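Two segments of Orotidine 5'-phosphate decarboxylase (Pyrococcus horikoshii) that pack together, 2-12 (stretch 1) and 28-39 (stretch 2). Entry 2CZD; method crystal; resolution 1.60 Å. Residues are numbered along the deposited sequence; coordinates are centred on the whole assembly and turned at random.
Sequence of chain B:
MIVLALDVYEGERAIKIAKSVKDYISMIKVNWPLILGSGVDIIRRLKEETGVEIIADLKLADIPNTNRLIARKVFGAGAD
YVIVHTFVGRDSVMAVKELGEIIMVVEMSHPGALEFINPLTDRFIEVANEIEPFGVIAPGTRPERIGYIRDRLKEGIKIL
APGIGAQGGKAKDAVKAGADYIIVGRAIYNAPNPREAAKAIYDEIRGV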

# COMPACT_ATOMS: atom_id res chain seq x y z
N ILE B 2 -3.47 -24.51 -3.97
CA ILE B 2 -3.89 -23.64 -2.89
C ILE B 2 -2.85 -22.63 -2.47
O ILE B 2 -1.69 -22.97 -2.32
CB ILE B 2 -4.26 -24.51 -1.64
CG1 ILE B 2 -5.39 -25.45 -2.00
CG2 ILE B 2 -4.59 -23.63 -0.43
CD1 ILE B 2 -5.66 -26.49 -0.91
N VAL B 3 -3.29 -21.38 -2.29
CA VAL B 3 -2.43 -20.32 -1.78
C VAL B 3 -2.93 -20.09 -0.37
O VAL B 3 -4.08 -19.73 -0.17
CB VAL B 3 -2.56 -19.01 -2.58
CG1 VAL B 3 -1.80 -17.89 -1.84
CG2 VAL B 3 -1.98 -19.22 -4.00
N LEU B 4 -2.08 -20.32 0.62
CA LEU B 4 -2.48 -20.12 2.02
C LEU B 4 -2.24 -18.68 2.45
O LEU B 4 -1.10 -18.22 2.44
CB LEU B 4 -1.67 -21.05 2.94
CG LEU B 4 -1.92 -20.82 4.43
CD1 LEU B 4 -3.36 -21.18 4.77
CD2 LEU B 4 -0.96 -21.70 5.25
N ALA B 5 -3.32 -17.98 2.78
CA ALA B 5 -3.24 -16.60 3.29
C ALA B 5 -2.88 -16.81 4.77
O ALA B 5 -3.76 -17.07 5.62
CB ALA B 5 -4.58 -15.89 3.15
N LEU B 6 -1.58 -16.73 5.05
CA LEU B 6 -1.05 -17.01 6.38
C LEU B 6 -1.16 -15.81 7.31
O LEU B 6 -0.15 -15.20 7.71
CB LEU B 6 0.40 -17.46 6.26
CG LEU B 6 1.04 -18.02 7.54
CD1 LEU B 6 0.28 -19.28 7.94
CD2 LEU B 6 2.50 -18.34 7.28
N ASP B 7 -2.40 -15.51 7.65
CA ASP B 7 -2.71 -14.36 8.47
C ASP B 7 -2.72 -14.73 9.95
O ASP B 7 -3.72 -14.55 10.65
CB ASP B 7 -4.03 -13.75 8.02
CG ASP B 7 -3.98 -13.25 6.57
OD1 ASP B 7 -2.86 -13.05 6.05
OD2 ASP B 7 -5.06 -13.05 5.97
N VAL B 8 -1.59 -15.25 10.40
CA VAL B 8 -1.36 -15.68 11.77
C VAL B 8 -0.26 -14.74 12.21
O VAL B 8 0.91 -14.92 11.86
CB VAL B 8 -0.89 -17.14 11.79
CG1 VAL B 8 -0.46 -17.54 13.19
CG2 VAL B 8 -2.02 -18.02 11.28
N TYR B 9 -0.64 -13.74 12.99
CA TYR B 9 0.29 -12.71 13.39
C TYR B 9 1.18 -13.02 14.58
O TYR B 9 1.61 -12.14 15.31
CB TYR B 9 -0.49 -11.40 13.57
CG TYR B 9 -1.35 -11.10 12.35
CD1 TYR B 9 -0.78 -11.04 11.07
CD2 TYR B 9 -2.74 -10.96 12.45
CE1 TYR B 9 -1.57 -10.85 9.93
CE2 TYR B 9 -3.53 -10.76 11.32
CZ TYR B 9 -2.95 -10.71 10.06
OH TYR B 9 -3.74 -10.50 8.96
N GLU B 10 1.45 -14.31 14.74
CA GLU B 10 2.32 -14.82 15.77
C GLU B 10 3.37 -15.60 14.99
O GLU B 10 3.16 -16.75 14.63
CB GLU B 10 1.56 -15.74 16.71
CG GLU B 10 2.35 -16.11 17.94
CD GLU B 10 1.48 -16.72 19.02
OE1 GLU B 10 0.32 -16.26 19.17
OE2 GLU B 10 1.95 -17.64 19.72
N GLY B 11 4.49 -14.93 14.72
CA GLY B 11 5.57 -15.53 13.95
C GLY B 11 5.85 -17.02 14.10
O GLY B 11 5.83 -17.77 13.12
N GLU B 12 6.13 -17.46 15.33
CA GLU B 12 6.42 -18.86 15.56
C GLU B 12 5.27 -19.78 15.15
O GLU B 12 5.48 -20.82 14.54
CB GLU B 12 6.77 -19.11 17.03
CG GLU B 12 8.05 -18.44 17.48
CD GLU B 12 9.26 -18.86 16.66
OE1 GLU B 12 9.50 -20.08 16.51
OE2 GLU B 12 9.97 -17.97 16.15
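Stretch 2 (28-39) IKVNWPLILGSG

Two backbone hydrogen bonds fix stretch 2 against stretch 1, and both use Lys29. Its N donates to Leu4 O at 2.8 Å and almost straight, while Leu6 N donates to Lys29 O at 3.0 Å. One residue thus reaches two partners that flank Ala5, the signature of parallel pairing. The strand of 2-5 and the strand that carries Ile28 and Lys29 run the same way, crossing at -30° with axes 4.6 Å apart at closest approach. Leu4 pairs with Ile28 (CA to CA 4.8 Å) and Ala5 with Lys29 (CA to CA 4.7 Å); Ile28 CA also lies 3.5 Å from Leu4 O in a CA-H...O contact.

Beyond the strand the chain of stretch 2 turns into a helix, 32-38, and side chains take over the polar work. Asn31, chi1 p, is the N-cap and serves both stretches: its OD1 accepts from Leu34 N at 3.1 Å, closing the first turn, while its ND2 donates to Tyr9 OH at 3.0 Å. Asp7 OD1 lies 3.2 Å from Asn31 ND2, but the angle is too poor for a hydrogen bond. The carboxylate works through water instead. Water 2 lies 2.7 Å from Asp7 OD1 and accepts from Lys29 NZ (2.8 Å), and water 3 joins Asp7 OD2 (2.7 Å) to the same NZ (2.8 Å). Water 1 accepts from Asn31 N at 3.1 Å and lies 2.7 Å from Leu6 O, filling the gap where direct strand pairing has ended.

Around this polar framework the packing sorts by sheet face. Leu4 and Ile28 share one face, and Leu6, pointing toward stretch 2, lays its CB 3.7 Å from Ile28 CG2. Ala5 and Lys29 share the other, where the lysine chain runs past the alanine, with Ala5 CB 3.8 Å from Lys29 CE, and Val3 CG1 sits 3.8 Å from Lys29 CB.

Farther along, the helix meets the loop. The CB of Tyr9 points sideways, yet its ring reaches the first turn, with CE1 3.6 Å from Pro33 CB and CD1 4.0 Å from Leu34 CB. Leu34 also approaches the loop backbone, its CD1 3.4 Å from Val8 O and its CD2 3.9 Å from Leu6 O. At the far end, Ser38 OG stands 3.8 Å from Gly11 N, and water 4 lies 2.7 Å from Ser38 OG and 3.0 Å from Tyr9 O, a weak bond. Gly39 then leaves the helix with positive phi, at backbone angles that call for glycine.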

# COMPACT_ATOMS: atom_id res chain seq x y z
N ILE B 28 2.50 -19.45 -0.08
CA ILE B 28 2.10 -18.83 1.18
C ILE B 28 1.99 -17.35 0.84
O ILE B 28 2.88 -16.79 0.19
CB ILE B 28 3.19 -18.99 2.25
CG1 ILE B 28 3.37 -20.48 2.57
CG2 ILE B 28 2.80 -18.20 3.49
CD1 ILE B 28 4.63 -20.77 3.38
N LYS B 29 0.89 -16.74 1.25
CA LYS B 29 0.70 -15.31 1.02
C LYS B 29 0.79 -14.56 2.35
O LYS B 29 0.12 -14.92 3.34
CB LYS B 29 -0.68 -15.06 0.37
CG LYS B 29 -0.96 -13.57 0.08
CD LYS B 29 -2.29 -13.44 -0.65
CE LYS B 29 -3.50 -13.57 0.30
NZ LYS B 29 -3.57 -12.44 1.27
N VAL B 30 1.62 -13.53 2.40
CA VAL B 30 1.78 -12.75 3.62
C VAL B 30 1.31 -11.32 3.35
O VAL B 30 1.32 -10.85 2.21
CB VAL B 30 3.25 -12.74 4.11
CG1 VAL B 30 3.71 -14.18 4.39
CG2 VAL B 30 4.16 -12.07 3.09
N ASN B 31 0.88 -10.62 4.40
CA ASN B 31 0.40 -9.25 4.22
C ASN B 31 1.17 -8.23 5.06
O ASN B 31 2.12 -8.58 5.75
CB ASN B 31 -1.10 -9.18 4.54
CG ASN B 31 -1.42 -9.63 5.95
OD1 ASN B 31 -0.55 -9.73 6.80
ND2 ASN B 31 -2.70 -9.88 6.21
N TRP B 32 0.80 -6.95 4.96
CA TRP B 32 1.51 -5.94 5.75
C TRP B 32 1.41 -6.19 7.27
O TRP B 32 2.40 -6.03 7.99
CB TRP B 32 1.00 -4.52 5.40
CG TRP B 32 1.56 -3.92 4.11
CD1 TRP B 32 0.83 -3.40 3.08
CD2 TRP B 32 2.94 -3.66 3.80
NE1 TRP B 32 1.66 -2.82 2.15
CE2 TRP B 32 2.96 -2.96 2.56
CE3 TRP B 32 4.15 -3.93 4.44
CZ2 TRP B 32 4.14 -2.53 1.96
CZ3 TRP B 32 5.35 -3.50 3.83
CH2 TRP B 32 5.32 -2.80 2.60
N PRO B 33 0.22 -6.57 7.79
CA PRO B 33 0.14 -6.80 9.24
C PRO B 33 1.19 -7.79 9.76
O PRO B 33 1.79 -7.55 10.81
CB PRO B 33 -1.29 -7.32 9.43
CG PRO B 33 -2.07 -6.50 8.39
CD PRO B 33 -1.12 -6.45 7.18
N LEU B 34 1.41 -8.88 9.04
CA LEU B 34 2.41 -9.86 9.47
C LEU B 34 3.81 -9.25 9.39
O LEU B 34 4.60 -9.39 10.32
CB LEU B 34 2.34 -11.14 8.62
CG LEU B 34 3.37 -12.22 8.98
CD1 LEU B 34 3.12 -12.69 10.43
CD2 LEU B 34 3.24 -13.39 8.01
N ILE B 35 4.12 -8.55 8.30
CA ILE B 35 5.43 -7.92 8.15
C ILE B 35 5.67 -6.86 9.25
O ILE B 35 6.78 -6.73 9.79
CB ILE B 35 5.54 -7.27 6.75
CG1 ILE B 35 5.58 -8.38 5.69
CG2 ILE B 35 6.78 -6.37 6.65
CD1 ILE B 35 5.46 -7.87 4.27
N LEU B 36 4.62 -6.11 9.57
CA LEU B 36 4.73 -5.09 10.61
C LEU B 36 4.96 -5.71 11.99
O LEU B 36 5.74 -5.20 12.80
CB LEU B 36 3.45 -4.26 10.65
CG LEU B 36 3.36 -3.14 9.62
CD1 LEU B 36 1.95 -2.64 9.52
CD2 LEU B 36 4.28 -1.99 10.05
N GLY B 37 4.28 -6.81 12.25
CA GLY B 37 4.40 -7.44 13.56
C GLY B 37 5.65 -8.27 13.77
O GLY B 37 6.20 -8.28 14.87
N SER B 38 6.11 -8.95 12.72
CA SER B 38 7.29 -9.81 12.81
C SER B 38 8.55 -9.33 12.10
O SER B 38 9.60 -9.96 12.23
CB SER B 38 6.95 -11.21 12.27
OG SER B 38 5.91 -11.80 13.04
N GLY B 39 8.46 -8.22 11.37
CA GLY B 39 9.61 -7.73 10.62
C GLY B 39 9.58 -8.37 9.24
O GLY B 39 9.03 -9.48 9.06
O HOH W 1 -0.02 -12.79 6.40
O HOH W 2 -1.94 -13.04 3.49
O HOH W 3 -5.14 -11.77 3.55
O HOH W 4 3.47 -10.64 13.51